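Local coordinates for protein mitochondrial enolase superfamily member 1 (Homo sapiens, PDB 4A35) that catalyses the magnesium-dependent dehydration of L-fuconate to 2-keto-3-deoxy-L-fuconate, a step in the breakdown of L-fucose, at residues Phe220-Gly225 with Gln236-Met241; Ala226-Asp231 with Ser266-Phe271; Glu260-Met265 with Lys293-Leu298. All coordinates share one frame; numbering follows the deposited sequence. Where two conformers were deposited one is given.

Contact 1: residues Phe220-Gly225 with Gln236-Met241; sequences FKVKVG and QIIRDM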
loop_
_atom_site.group_PDB
_atom_site.type_symbol
_atom_site.label_atom_id
_atom_site.label_comp_id
_atom_site.label_asym_id
_atom_site.label_seq_id
_atom_site.Cartn_x
_atom_site.Cartn_y
_atom_site.Cartn_z
ATOM N N PHE A 220 2.987 -18.916 24.070
ATOM C CA PHE A 220 2.328 -17.667 24.411
ATOM C C PHE A 220 2.919 -16.436 23.764
ATOM O O PHE A 220 4.131 -16.235 23.779
ATOM C CB PHE A 220 2.429 -17.478 25.965
ATOM C CG PHE A 220 1.624 -18.466 26.774
ATOM C CD1 PHE A 220 2.120 -19.746 27.047
ATOM C CD2 PHE A 220 0.399 -18.102 27.317
ATOM C CE1 PHE A 220 1.378 -20.655 27.808
ATOM C CE2 PHE A 220 -0.359 -19.027 28.047
ATOM C CZ PHE A 220 0.155 -20.285 28.322
ATOM N N LYS A 221 2.024 -15.557 23.255
ATOM C CA LYS A 221 2.477 -14.289 22.722
ATOM C C LYS A 221 2.123 -13.200 23.707
ATOM O O LYS A 221 1.137 -13.309 24.445
ATOM C CB LYS A 221 1.899 -13.979 21.315
ATOM C CG LYS A 221 2.620 -12.798 20.648
ATOM C CD LYS A 221 2.746 -12.932 19.124
ATOM C CE LYS A 221 1.483 -12.396 18.540
ATOM N NZ LYS A 221 1.434 -12.624 17.070
ATOM N N VAL A 222 2.931 -12.136 23.711
ATOM C CA VAL A 222 2.694 -10.948 24.540
ATOM C C VAL A 222 2.950 -9.693 23.698
ATOM O O VAL A 222 3.954 -9.607 22.985
ATOM C CB VAL A 222 3.565 -10.975 25.849
ATOM C CG1 VAL A 222 5.065 -11.043 25.514
ATOM C CG2 VAL A 222 3.286 -9.765 26.733
ATOM N N LYS A 223 2.047 -8.713 23.796
ATOM C CA LYS A 223 2.220 -7.429 23.123
ATOM C C LYS A 223 3.136 -6.555 23.942
ATOM O O LYS A 223 2.997 -6.467 25.178
ATOM C CB LYS A 223 0.870 -6.702 22.933
ATOM C CG LYS A 223 -0.155 -7.451 22.101
ATOM C CD LYS A 223 0.349 -7.693 20.660
ATOM C CE LYS A 223 -0.523 -8.749 20.026
ATOM N NZ LYS A 223 -0.565 -8.621 18.546
ATOM N N VAL A 224 4.003 -5.836 23.236
ATOM C CA VAL A 224 4.990 -4.903 23.808
ATOM C C VAL A 224 5.069 -3.637 22.954
ATOM O O VAL A 224 4.453 -3.579 21.869
ATOM C CB VAL A 224 6.406 -5.587 23.926
ATOM C CG1 VAL A 224 6.363 -6.853 24.823
ATOM C CG2 VAL A 224 7.005 -5.892 22.540
ATOM N N GLY A 225 5.849 -2.655 23.417
ATOM C CA GLY A 225 6.205 -1.496 22.610
ATOM C C GLY A 225 5.650 -0.119 22.873
ATOM O O GLY A 225 6.031 0.802 22.157
ATOM N N GLN A 236 7.310 -10.347 32.967
ATOM C CA GLN A 236 7.689 -10.994 34.247
ATOM C C GLN A 236 6.556 -11.919 34.744
ATOM O O GLN A 236 6.804 -13.089 35.058
ATOM C CB GLN A 236 8.040 -9.964 35.330
ATOM C CG GLN A 236 8.686 -10.594 36.586
ATOM C CD GLN A 236 10.015 -11.232 36.261
ATOM O OE1 GLN A 236 10.951 -10.571 35.838
ATOM N NE2 GLN A 236 10.105 -12.534 36.367
ATOM N N ILE A 237 5.330 -11.422 34.743
ATOM C CA ILE A 237 4.166 -12.212 35.178
ATOM C C ILE A 237 4.010 -13.456 34.288
ATOM O O ILE A 237 3.858 -14.561 34.814
ATOM C CB ILE A 237 2.871 -11.355 35.226
ATOM C CG1 ILE A 237 2.918 -10.378 36.428
ATOM C CG2 ILE A 237 1.596 -12.238 35.256
ATOM C CD1 ILE A 237 2.054 -9.198 36.299
ATOM N N ILE A 238 4.059 -13.290 32.954
ATOM C CA ILE A 238 3.845 -14.436 32.074
ATOM C C ILE A 238 4.980 -15.458 32.249
ATOM O O ILE A 238 4.707 -16.639 32.438
ATOM C CB ILE A 238 3.654 -14.001 30.600
ATOM C CG1 ILE A 238 2.372 -13.119 30.470
ATOM C CG2 ILE A 238 3.574 -15.230 29.681
ATOM C CD1 ILE A 238 2.297 -12.381 29.033
ATOM N N ARG A 239 6.234 -15.004 32.168
ATOM C CA ARG A 239 7.398 -15.883 32.275
ATOM C C ARG A 239 7.413 -16.639 33.634
ATOM O O ARG A 239 7.721 -17.832 33.619
ATOM C CB ARG A 239 8.710 -15.097 31.989
ATOM C CG ARG A 239 9.988 -15.938 31.904
ATOM C CD ARG A 239 9.856 -17.171 31.035
ATOM N NE ARG A 239 10.313 -16.943 29.667
ATOM C CZ ARG A 239 10.178 -17.829 28.696
ATOM N NH1 ARG A 239 9.538 -18.975 28.917
ATOM N NH2 ARG A 239 10.659 -17.571 27.484
ATOM N N ASP A 240 6.958 -16.014 34.748
ATOM C CA ASP A 240 6.850 -16.667 36.056
ATOM C C ASP A 240 5.708 -17.700 36.092
ATOM O O ASP A 240 5.826 -18.685 36.828
ATOM C CB ASP A 240 6.619 -15.640 37.174
ATOM C CG ASP A 240 7.810 -14.748 37.516
ATOM O OD1 ASP A 240 8.963 -15.067 37.066
ATOM O OD2 ASP A 240 7.594 -13.712 38.181
ATOM N N MET A 241 4.586 -17.446 35.362
ATOM C CA MET A 241 3.433 -18.370 35.314
ATOM C C MET A 241 3.759 -19.574 34.444
ATOM O O MET A 241 3.427 -20.696 34.813
ATOM C CB MET A 241 2.147 -17.708 34.757
ATOM C CG MET A 241 1.469 -16.643 35.636
ATOM S SD MET A 241 0.722 -17.192 37.181
ATOM C CE MET A 241 -0.604 -18.257 36.564
#
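Ile-238 of the helical segment 236-241 packs against Val-222 of the strand segment 220-225, and its branched side chain makes all of the apolar contact between the two. Its CB lies on the strand-facing side of the helix and divides the chain into two arms. The short arm, CG2, stands anti to the backbone N and comes to 4.5 Å from Phe-220 CB, a looser approach. The longer arm starts at CG1, anti to the carbonyl carbon (chi1 -63°), and its extended chi2 of 168° carries CD1 forward to the strand. This terminal methyl lies 3.6 Å from Val-222 CG2 and 3.7 Å from Val-222 CB, resting against the CB-CG2 side of the valine. Val-222 CG1 stands farther off, and the two side chains approach each other at an oblique angle.

The packing belongs to a beta-alpha-beta unit of the enolase-superfamily barrel, in which strand 219-223 leads into helix 228-242 and then into the parallel neighbour 247-251. Val-222 and Phe-220 point at the helix, whereas Lys-221 points away from it, and its NZ forms salt bridges with Glu-277 and Glu-387. As in related enzymes, Lys-221 probably binds substrate and Lys-223 probably acts as proton donor or acceptor. Lys-223 NZ is hydrogen-bonded to Asp-251, a magnesium ligand.

Around the Ile-238 methyl, the buried Val-222 side chain also touches Cys-235 of the same helix and Leu-248 and Met-250 of the adjoining strand, while Phe-220 reaches Ile-242 one turn further along the helix.

Contact 2: residues Ala226-Asp231 with Ser266-Phe271; sequences ADLQDD and SKLAKF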
loop_
_atom_site.group_PDB
_atom_site.type_symbol
_atom_site.label_atom_id
_atom_site.label_comp_id
_atom_site.label_asym_id
_atom_site.label_seq_id
_atom_site.Cartn_x
_atom_site.Cartn_y
_atom_site.Cartn_z
ATOM N N ALA A 226 4.735 0.042 23.846
ATOM C CA ALA A 226 4.195 1.370 24.173
ATOM C C ALA A 226 4.914 1.929 25.384
ATOM O O ALA A 226 5.134 3.143 25.478
ATOM C CB ALA A 226 2.686 1.276 24.455
ATOM N N ASP A 227 5.248 1.045 26.334
ATOM C CA ASP A 227 5.803 1.445 27.621
ATOM C C ASP A 227 6.687 0.320 28.147
ATOM O O ASP A 227 6.194 -0.763 28.452
ATOM C CB ASP A 227 4.656 1.778 28.616
ATOM C CG ASP A 227 5.189 2.320 29.941
ATOM O OD1 ASP A 227 5.830 1.538 30.700
ATOM O OD2 ASP A 227 5.076 3.538 30.167
ATOM N N LEU A 228 7.996 0.580 28.208
ATOM C CA LEU A 228 8.975 -0.430 28.609
ATOM C C LEU A 228 8.697 -1.020 29.987
ATOM O O LEU A 228 8.780 -2.235 30.123
ATOM C CB LEU A 228 10.399 0.170 28.568
ATOM C CG LEU A 228 11.551 -0.762 28.907
ATOM C CD1 LEU A 228 11.557 -2.003 28.014
ATOM C CD2 LEU A 228 12.859 -0.012 28.828
ATOM N N GLN A 229 8.450 -0.178 31.006
ATOM C CA GLN A 229 8.189 -0.668 32.379
ATOM C C GLN A 229 6.951 -1.583 32.396
ATOM O O GLN A 229 7.000 -2.640 33.020
ATOM C CB GLN A 229 8.035 0.489 33.378
ATOM C CG GLN A 229 9.368 1.220 33.709
ATOM C CD GLN A 229 10.629 0.359 33.647
ATOM O OE1 GLN A 229 11.507 0.553 32.780
ATOM N NE2 GLN A 229 10.736 -0.628 34.543
ATOM N N ASP A 230 5.876 -1.213 31.652
ATOM C CA ASP A 230 4.668 -2.053 31.537
ATOM C C ASP A 230 5.022 -3.386 30.858
ATOM O O ASP A 230 4.510 -4.437 31.276
ATOM C CB ASP A 230 3.506 -1.339 30.797
ATOM C CG ASP A 230 2.184 -2.134 30.850
ATOM O OD1 ASP A 230 1.616 -2.289 31.971
ATOM O OD2 ASP A 230 1.684 -2.554 29.762
ATOM N N ASP A 231 5.926 -3.352 29.831
ATOM C CA ASP A 231 6.354 -4.575 29.152
ATOM C C ASP A 231 7.111 -5.476 30.119
ATOM O O ASP A 231 6.871 -6.672 30.149
ATOM C CB ASP A 231 7.218 -4.267 27.917
ATOM C CG ASP A 231 6.496 -3.587 26.773
ATOM O OD1 ASP A 231 5.232 -3.653 26.733
ATOM O OD2 ASP A 231 7.188 -3.001 25.895
ATOM N N SER A 266 16.996 -5.229 23.747
ATOM C CA SER A 266 18.149 -5.568 24.594
ATOM C C SER A 266 17.707 -5.638 26.067
ATOM O O SER A 266 18.260 -6.420 26.846
ATOM C CB SER A 266 19.273 -4.543 24.434
ATOM O OG SER A 266 18.988 -3.361 25.160
ATOM N N LYS A 267 16.671 -4.834 26.440
ATOM C CA LYS A 267 16.141 -4.773 27.811
ATOM C C LYS A 267 15.115 -5.910 28.083
ATOM O O LYS A 267 14.930 -6.323 29.245
ATOM C CB LYS A 267 15.517 -3.395 28.056
ATOM C CG LYS A 267 16.613 -2.334 28.176
ATOM C CD LYS A 267 16.070 -0.962 27.975
ATOM C CE LYS A 267 17.068 0.121 28.290
ATOM N NZ LYS A 267 16.546 1.460 27.888
ATOM N N LEU A 268 14.419 -6.377 27.022
ATOM C CA LEU A 268 13.421 -7.475 27.154
ATOM C C LEU A 268 14.038 -8.869 26.898
ATOM O O LEU A 268 13.361 -9.889 27.084
ATOM C CB LEU A 268 12.231 -7.259 26.182
ATOM C CG LEU A 268 11.345 -6.060 26.493
ATOM C CD1 LEU A 268 10.250 -5.894 25.456
ATOM C CD2 LEU A 268 10.846 -6.066 27.984
ATOM N N ALA A 269 15.323 -8.920 26.447
ATOM C CA ALA A 269 15.956 -10.185 26.129
ATOM C C ALA A 269 16.046 -11.132 27.337
ATOM O O ALA A 269 16.034 -12.358 27.135
ATOM C CB ALA A 269 17.348 -9.947 25.544
ATOM N N LYS A 270 16.025 -10.589 28.581
ATOM C CA LYS A 270 16.097 -11.415 29.799
ATOM C C LYS A 270 14.904 -12.391 29.873
ATOM O O LYS A 270 15.029 -13.424 30.499
ATOM C CB LYS A 270 16.176 -10.549 31.071
ATOM C CG LYS A 270 14.974 -9.603 31.305
ATOM C CD LYS A 270 15.259 -8.685 32.498
ATOM C CE LYS A 270 14.236 -7.598 32.706
ATOM N NZ LYS A 270 14.624 -6.716 33.860
ATOM N N PHE A 271 13.781 -12.077 29.201
ATOM C CA PHE A 271 12.594 -12.941 29.219
ATOM C C PHE A 271 12.723 -14.094 28.201
ATOM O O PHE A 271 11.834 -14.948 28.112
ATOM C CB PHE A 271 11.310 -12.107 28.985
ATOM C CG PHE A 271 11.159 -11.043 30.054
ATOM C CD1 PHE A 271 10.905 -11.393 31.386
ATOM C CD2 PHE A 271 11.298 -9.693 29.740
ATOM C CE1 PHE A 271 10.792 -10.411 32.374
ATOM C CE2 PHE A 271 11.171 -8.713 30.720
ATOM C CZ PHE A 271 10.917 -9.076 32.042
#
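Leu-228 and Asp-231, a turn apart on one helix, meet Lys-267 and Leu-268 in the C-terminal part of another. The first segment enters through Asp-227, which N-caps its helix: OD1 accepts from Asp-230 N at 2.9 Å, met on the anti side of the carboxylate. In the first turn, Leu-228 holds CG anti to its backbone N (chi1 -178°), which carries CG toward helix 258-268. CD2 presses on the aliphatic part of Lys-267, lying 3.5 Å from Lys-267 CD, tighter than a usual carbon-carbon contact, with the lysine chain extended across the leucine at about a right angle. CD1 lies between Lys-267 CB, at 4.2 Å, and Leu-268 CD2, at 4.1 Å; the two leucine side chains run antiparallel and overlap at their methyl ends. Asp-231 then offers its methylene, with CB 4.1 Å from the same Leu-268 CD2, while its carboxylate serves other groups. OD2 accepts from Gly-225 N and Trp-264 NE1, and OD1 forms a salt bridge with Arg-234, which probably offsets the charge of this buried carboxylate.

The contact joins the start of helix 228-242 to the C-terminal part of helix 258-268, successive outer helices of the barrel. Lys-267 lies at the solvent-exposed side, whereas Leu-268 and Phe-271 turn inward onto strand 247-251, touching Met-250, and Phe-271 also packs on Met-232 and Cys-235 of helix 228-242.

Contact 3: residues Glu260-Met265 with Lys293-Leu298; sequences EAVEWM and KALVPL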
loop_
_atom_site.group_PDB
_atom_site.type_symbol
_atom_site.label_atom_id
_atom_site.label_comp_id
_atom_site.label_asym_id
_atom_site.label_seq_id
_atom_site.Cartn_x
_atom_site.Cartn_y
_atom_site.Cartn_z
ATOM N N GLU A 260 15.952 2.170 17.975
ATOM C CA GLU A 260 15.047 2.036 19.124
ATOM C C GLU A 260 14.612 0.577 19.339
ATOM O O GLU A 260 14.590 0.132 20.492
ATOM C CB GLU A 260 13.817 2.921 18.916
ATOM C CG GLU A 260 12.749 2.789 19.983
ATOM C CD GLU A 260 11.491 3.569 19.668
ATOM O OE1 GLU A 260 11.232 3.860 18.469
ATOM O OE2 GLU A 260 10.769 3.903 20.637
ATOM N N ALA A 261 14.296 -0.158 18.253
ATOM C CA ALA A 261 13.883 -1.572 18.370
ATOM C C ALA A 261 15.007 -2.407 18.999
ATOM O O ALA A 261 14.756 -3.248 19.860
ATOM C CB ALA A 261 13.538 -2.145 17.016
ATOM N N VAL A 262 16.265 -2.152 18.588
ATOM C CA VAL A 262 17.388 -2.903 19.137
ATOM C C VAL A 262 17.562 -2.593 20.607
ATOM O O VAL A 262 17.767 -3.502 21.411
ATOM C CB VAL A 262 18.699 -2.643 18.334
ATOM C CG1 VAL A 262 19.916 -3.310 19.000
ATOM C CG2 VAL A 262 18.527 -3.119 16.889
ATOM N N GLU A 263 17.450 -1.316 20.978
ATOM C CA GLU A 263 17.646 -0.932 22.377
ATOM C C GLU A 263 16.555 -1.522 23.321
ATOM O O GLU A 263 16.859 -2.065 24.399
ATOM C CB GLU A 263 17.682 0.609 22.478
ATOM C CG GLU A 263 17.862 1.143 23.901
ATOM C CD GLU A 263 19.069 0.665 24.696
ATOM O OE1 GLU A 263 20.075 0.240 24.080
ATOM O OE2 GLU A 263 19.014 0.744 25.944
ATOM N N TRP A 264 15.316 -1.378 22.922
ATOM C CA TRP A 264 14.166 -1.880 23.677
ATOM C C TRP A 264 14.267 -3.413 23.860
ATOM O O TRP A 264 14.127 -3.930 24.979
ATOM C CB TRP A 264 12.887 -1.480 22.934
ATOM C CG TRP A 264 11.661 -1.489 23.784
ATOM C CD1 TRP A 264 11.057 -2.587 24.346
ATOM C CD2 TRP A 264 10.737 -0.403 23.935
ATOM N NE1 TRP A 264 9.847 -2.237 24.881
ATOM C CE2 TRP A 264 9.623 -0.900 24.654
ATOM C CE3 TRP A 264 10.769 0.965 23.590
ATOM C CZ2 TRP A 264 8.526 -0.090 24.994
ATOM C CZ3 TRP A 264 9.697 1.776 23.975
ATOM C CH2 TRP A 264 8.585 1.238 24.647
ATOM N N MET A 265 14.619 -4.120 22.780
ATOM C CA MET A 265 14.739 -5.587 22.808
ATOM C C MET A 265 15.923 -6.055 23.648
ATOM O O MET A 265 15.849 -7.147 24.241
ATOM C CB MET A 265 14.780 -6.184 21.401
ATOM C CG MET A 265 13.406 -6.166 20.715
ATOM S SD MET A 265 12.075 -6.901 21.735
ATOM C CE MET A 265 12.808 -8.573 22.039
ATOM N N LYS A 293 20.074 -8.706 12.318
ATOM C CA LYS A 293 21.514 -8.911 12.524
ATOM C C LYS A 293 21.926 -8.548 13.952
ATOM O O LYS A 293 22.766 -9.227 14.541
ATOM C CB LYS A 293 22.339 -8.115 11.499
ATOM C CG LYS A 293 22.219 -8.726 10.100
ATOM C CD LYS A 293 23.116 -7.986 9.087
ATOM C CE LYS A 293 22.901 -8.430 7.650
ATOM N NZ LYS A 293 21.510 -8.150 7.202
ATOM N N ALA A 294 21.315 -7.511 14.524
ATOM C CA ALA A 294 21.647 -7.075 15.885
ATOM C C ALA A 294 21.129 -8.014 16.980
ATOM O O ALA A 294 21.786 -8.110 18.019
ATOM C CB ALA A 294 21.098 -5.674 16.132
ATOM N N LEU A 295 19.949 -8.672 16.776
ATOM C CA LEU A 295 19.296 -9.466 17.802
ATOM C C LEU A 295 19.540 -10.997 17.741
ATOM O O LEU A 295 19.562 -11.623 18.790
ATOM C CB LEU A 295 17.802 -9.207 17.832
ATOM C CG LEU A 295 17.344 -7.782 18.181
ATOM C CD1 LEU A 295 15.857 -7.753 18.308
ATOM C CD2 LEU A 295 17.963 -7.289 19.504
ATOM N N VAL A 296 19.770 -11.583 16.544
ATOM C CA VAL A 296 20.029 -13.045 16.400
ATOM C C VAL A 296 21.236 -13.473 17.340
ATOM O O VAL A 296 21.089 -14.512 18.003
ATOM C CB VAL A 296 20.125 -13.480 14.901
ATOM C CG1 VAL A 296 20.694 -14.889 14.738
ATOM C CG2 VAL A 296 18.727 -13.398 14.264
ATOM N N PRO A 297 22.265 -12.605 17.588
ATOM C CA PRO A 297 23.310 -12.918 18.598
ATOM C C PRO A 297 22.807 -13.026 20.063
ATOM O O PRO A 297 23.457 -13.661 20.905
ATOM C CB PRO A 297 24.260 -11.714 18.487
ATOM C CG PRO A 297 24.068 -11.202 17.092
ATOM C CD PRO A 297 22.583 -11.337 16.898
ATOM N N LEU A 298 21.660 -12.397 20.381
ATOM C CA LEU A 298 21.016 -12.506 21.701
ATOM C C LEU A 298 20.089 -13.737 21.725
ATOM O O LEU A 298 19.441 -13.997 22.735
ATOM C CB LEU A 298 20.213 -11.233 22.037
ATOM C CG LEU A 298 20.964 -9.923 22.173
ATOM C CD1 LEU A 298 20.001 -8.800 22.424
ATOM C CD2 LEU A 298 22.024 -10.001 23.301
#
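Helix segments 260-265 and 293-298 come closest at Val-262 and Ala-294, whose CA atoms are 6.8 Å apart, a close approach consistent with the small side chain of Ala-294. Both methyls of Val-262 rest on the same side of the alanine methyl: CG2 is 3.7 Å from Ala-294 CB and CG1 is 3.9 Å from it. Val-262 O lies 4.2 Å from Leu-295 CD2, and Val-262 CG1, anti to the backbone N (chi1 174°), is a looser neighbour of the same methyl at 4.5 Å.

One turn further on, Met-265 points toward the partner helix and takes the tip of Leu-295 on the base of its chain. Leu-295 CD1 lies 3.6 Å from Met-265 CB and 3.8 Å from Met-265 CG, and the two side chains run at about a right angle to each other. The second leucine methyl, CD2, comes to 3.9 Å from Met-265 CB.

These segments belong to helices 258-268 and 285-295, which follow strands 247-251 and 275-277 and lie next to each other on the outside of the TIM-barrel-like domain of the enolase superfamily. Met-265 and Leu-295 both touch Ile-276 of strand 275-277, so the deeper half of the contact closes on the strand layer. The methionine chain, bent at chi2 and chi3 (-52° and -56°), folds back on itself past CG. Trp-256 touches this side chain as well. Residues 296-298 form a 3-10 segment, with Leu-298 N donating to Leu-295 O.

How the contacts relate
Contact 1 is the most deeply buried, sealing a barrel strand to its following helix, whereas contacts 2 and 3 join neighbouring helices around the outside and are partly exposed. Contacts 1 and 2 share helix 228-242, and contacts 2 and 3 share helix 258-268, so the three follow consecutive parts of the barrel wall. Contacts 1 and 3 rely on hydrocarbon alone; contact 2 adds a lysine's aliphatic chain at its surface edge and a buried aspartate. The carboxylate of that residue, Asp-231, bridges contact 2 to residues of contacts 1 and 3.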